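Long-range contact in transcriptional regulator nlh2 (Aquifex aeolicus, PDB 4G3V), which probably regulates sigma54-dependent transcription, its GAF domain controlling the activator's activity: residues Val42-Ile47 / Ser59-Phe64. Numbering follows the deposited sequence.
Sequences VEHSFI and SSYGYF
Strands 44-47 and 59-61 run antiparallel (175°), their axes 4.6 Å apart at closest approach, with F46 opposite S60 as the non-hydrogen-bonded pair (CA-CA 4.1 Å). The flanking pairs S45-Y61 and I47-S59 are hydrogen-bonded, and each satisfies both its donors: S45 N to Y61 O 3.0 Å, Y61 N to S45 O 2.8 Å, I47 N to S59 O 2.9 Å and S59 N to I47 O 3.3 Å. Outward, S60 O accepts from K30 NZ, while F46 and H44 bond through their backbones to T131 and F133 of strand 125-135. This is the open end of hairpin 44-51/54-61 in the antiparallel sheet of the GAF fold. On one face, small S45 and S59 pack closely against helix 25-40, aliphatic I47 meets L156 of helix 139-162, and Y61 (chi1 t) brings CD1 to 3.3 Å from E43 O, its ring meeting Y37.

At G62 (phi 78°, psi -130°) the backbone turns; positive phi suits glycine, a CB would clash with E43 O and H44 ND1, and G62 CA makes a CA-H...O contact with E43 O at 3.4 Å. The turn presents Y63 N to the H44 imidazole (chi1 m), whose ND1 accepts it at 3.0 Å; the Y63 hydroxyl bonds instead to T103 O. F64 (chi1 m) folds back on the F46 side, where F46 (chi1 p) directs its edge at the F64 face: a T-shaped pair of buried apolar rings, centroids 5.0 Å apart, planes at 63°. On the same face as F46, S60 OG (chi1 p) gives F64 O a weak hydrogen bond at 3.2 Å.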
loop_
_atom_site.group_PDB
_atom_site.type_symbol
_atom_site.label_atom_id
_atom_site.label_comp_id
_atom_site.label_asym_id
_atom_site.label_seq_id
_atom_site.Cartn_x
_atom_site.Cartn_y
_atom_site.Cartn_z
ATOM N N VAL A 42 14.003 -4.046 -10.451
ATOM C CA VAL A 42 13.405 -3.236 -11.506
ATOM C C VAL A 42 14.456 -2.300 -12.066
ATOM O O VAL A 42 14.796 -1.299 -11.442
ATOM C CB VAL A 42 12.222 -2.417 -10.978
ATOM C CG1 VAL A 42 11.710 -1.465 -12.047
ATOM C CG2 VAL A 42 11.123 -3.345 -10.499
ATOM N N GLU A 43 14.963 -2.622 -13.253
ATOM C CA GLU A 43 16.128 -1.928 -13.790
ATOM C C GLU A 43 15.797 -0.640 -14.549
ATOM O O GLU A 43 16.645 0.232 -14.674
ATOM C CB GLU A 43 16.944 -2.893 -14.667
ATOM C CG GLU A 43 17.672 -3.981 -13.851
ATOM C CD GLU A 43 17.846 -5.297 -14.605
ATOM O OE1 GLU A 43 16.866 -6.068 -14.685
ATOM O OE2 GLU A 43 18.955 -5.573 -15.110
ATOM N N HIS A 44 14.571 -0.518 -15.050
ATOM C CA HIS A 44 14.147 0.677 -15.769
ATOM C C HIS A 44 12.784 1.131 -15.266
ATOM O O HIS A 44 11.844 0.339 -15.203
ATOM C CB HIS A 44 14.054 0.401 -17.273
ATOM C CG HIS A 44 15.271 -0.270 -17.846
ATOM N ND1 HIS A 44 16.393 0.427 -18.218
ATOM C CD2 HIS A 44 15.529 -1.574 -18.106
ATOM C CE1 HIS A 44 17.301 -0.415 -18.694
ATOM N NE2 HIS A 44 16.798 -1.635 -18.640
ATOM N N SER A 45 12.656 2.407 -14.937
ATOM C CA SER A 45 11.404 2.893 -14.371
ATOM C C SER A 45 11.336 4.396 -14.425
ATOM O O SER A 45 12.362 5.069 -14.547
ATOM C CB SER A 45 11.273 2.457 -12.903
ATOM O OG SER A 45 12.324 3.005 -12.125
ATOM N N PHE A 46 10.122 4.926 -14.318
ATOM C CA PHE A 46 9.947 6.354 -14.184
ATOM C C PHE A 46 8.651 6.667 -13.461
ATOM O O PHE A 46 7.758 5.836 -13.390
ATOM C CB PHE A 46 10.032 7.070 -15.550
ATOM C CG PHE A 46 8.899 6.757 -16.504
ATOM C CD1 PHE A 46 7.656 7.351 -16.356
ATOM C CD2 PHE A 46 9.104 5.902 -17.572
ATOM C CE1 PHE A 46 6.610 7.065 -17.252
ATOM C CE2 PHE A 46 8.082 5.615 -18.476
ATOM C CZ PHE A 46 6.836 6.198 -18.320
ATOM N N ILE A 47 8.605 7.858 -12.876
ATOM C CA ILE A 47 7.404 8.396 -12.275
ATOM C C ILE A 47 7.116 9.673 -13.046
ATOM O O ILE A 47 7.977 10.548 -13.141
ATOM C CB ILE A 47 7.599 8.669 -10.771
ATOM C CG1 ILE A 47 7.801 7.344 -10.041
ATOM C CG2 ILE A 47 6.421 9.424 -10.200
ATOM C CD1 ILE A 47 8.332 7.457 -8.611
ATOM N N SER A 59 10.899 11.754 -12.342
ATOM C CA SER A 59 12.030 10.983 -11.850
ATOM C C SER A 59 12.178 9.718 -12.676
ATOM O O SER A 59 11.201 9.206 -13.228
ATOM C CB SER A 59 11.809 10.623 -10.384
ATOM O OG SER A 59 12.992 10.116 -9.813
ATOM N N SER A 60 13.395 9.201 -12.762
ATOM C CA SER A 60 13.638 8.062 -13.623
ATOM C C SER A 60 14.786 7.220 -13.101
ATOM O O SER A 60 15.577 7.671 -12.265
ATOM C CB SER A 60 13.948 8.539 -15.042
ATOM O OG SER A 60 15.089 9.377 -15.053
ATOM N N TYR A 61 14.876 5.994 -13.601
ATOM C CA TYR A 61 15.954 5.100 -13.211
ATOM C C TYR A 61 16.302 4.185 -14.373
ATOM O O TYR A 61 15.412 3.692 -15.068
ATOM C CB TYR A 61 15.548 4.273 -11.992
ATOM C CG TYR A 61 16.675 3.419 -11.460
ATOM C CD1 TYR A 61 16.900 2.148 -11.968
ATOM C CD2 TYR A 61 17.515 3.883 -10.458
ATOM C CE1 TYR A 61 17.923 1.362 -11.501
ATOM C CE2 TYR A 61 18.559 3.099 -9.983
ATOM C CZ TYR A 61 18.753 1.837 -10.511
ATOM O OH TYR A 61 19.776 1.031 -10.058
ATOM N N GLY A 62 17.599 3.955 -14.578
ATOM C CA GLY A 62 18.063 3.149 -15.692
ATOM C C GLY A 62 18.065 3.881 -17.025
ATOM O O GLY A 62 18.557 4.995 -17.148
ATOM N N TYR A 63 17.482 3.246 -18.032
ATOM C CA TYR A 63 17.496 3.761 -19.396
ATOM C C TYR A 63 16.864 5.143 -19.502
ATOM O O TYR A 63 17.261 5.948 -20.339
ATOM C CB TYR A 63 16.767 2.795 -20.336
ATOM C CG TYR A 63 16.715 3.295 -21.759
ATOM C CD1 TYR A 63 17.770 3.066 -22.636
ATOM C CD2 TYR A 63 15.622 4.015 -22.220
ATOM C CE1 TYR A 63 17.733 3.532 -23.937
ATOM C CE2 TYR A 63 15.575 4.485 -23.519
ATOM C CZ TYR A 63 16.635 4.239 -24.373
ATOM O OH TYR A 63 16.602 4.704 -25.670
ATOM N N PHE A 64 15.879 5.418 -18.655
ATOM C CA PHE A 64 15.167 6.693 -18.711
ATOM C C PHE A 64 15.939 7.868 -18.110
ATOM O O PHE A 64 15.494 9.017 -18.193
ATOM C CB PHE A 64 13.826 6.543 -18.019
ATOM C CG PHE A 64 12.924 5.587 -18.717
ATOM C CD1 PHE A 64 12.104 6.021 -19.738
ATOM C CD2 PHE A 64 12.918 4.250 -18.375
ATOM C CE1 PHE A 64 11.283 5.144 -20.400
ATOM C CE2 PHE A 64 12.093 3.366 -19.032
ATOM C CZ PHE A 64 11.274 3.812 -20.047
#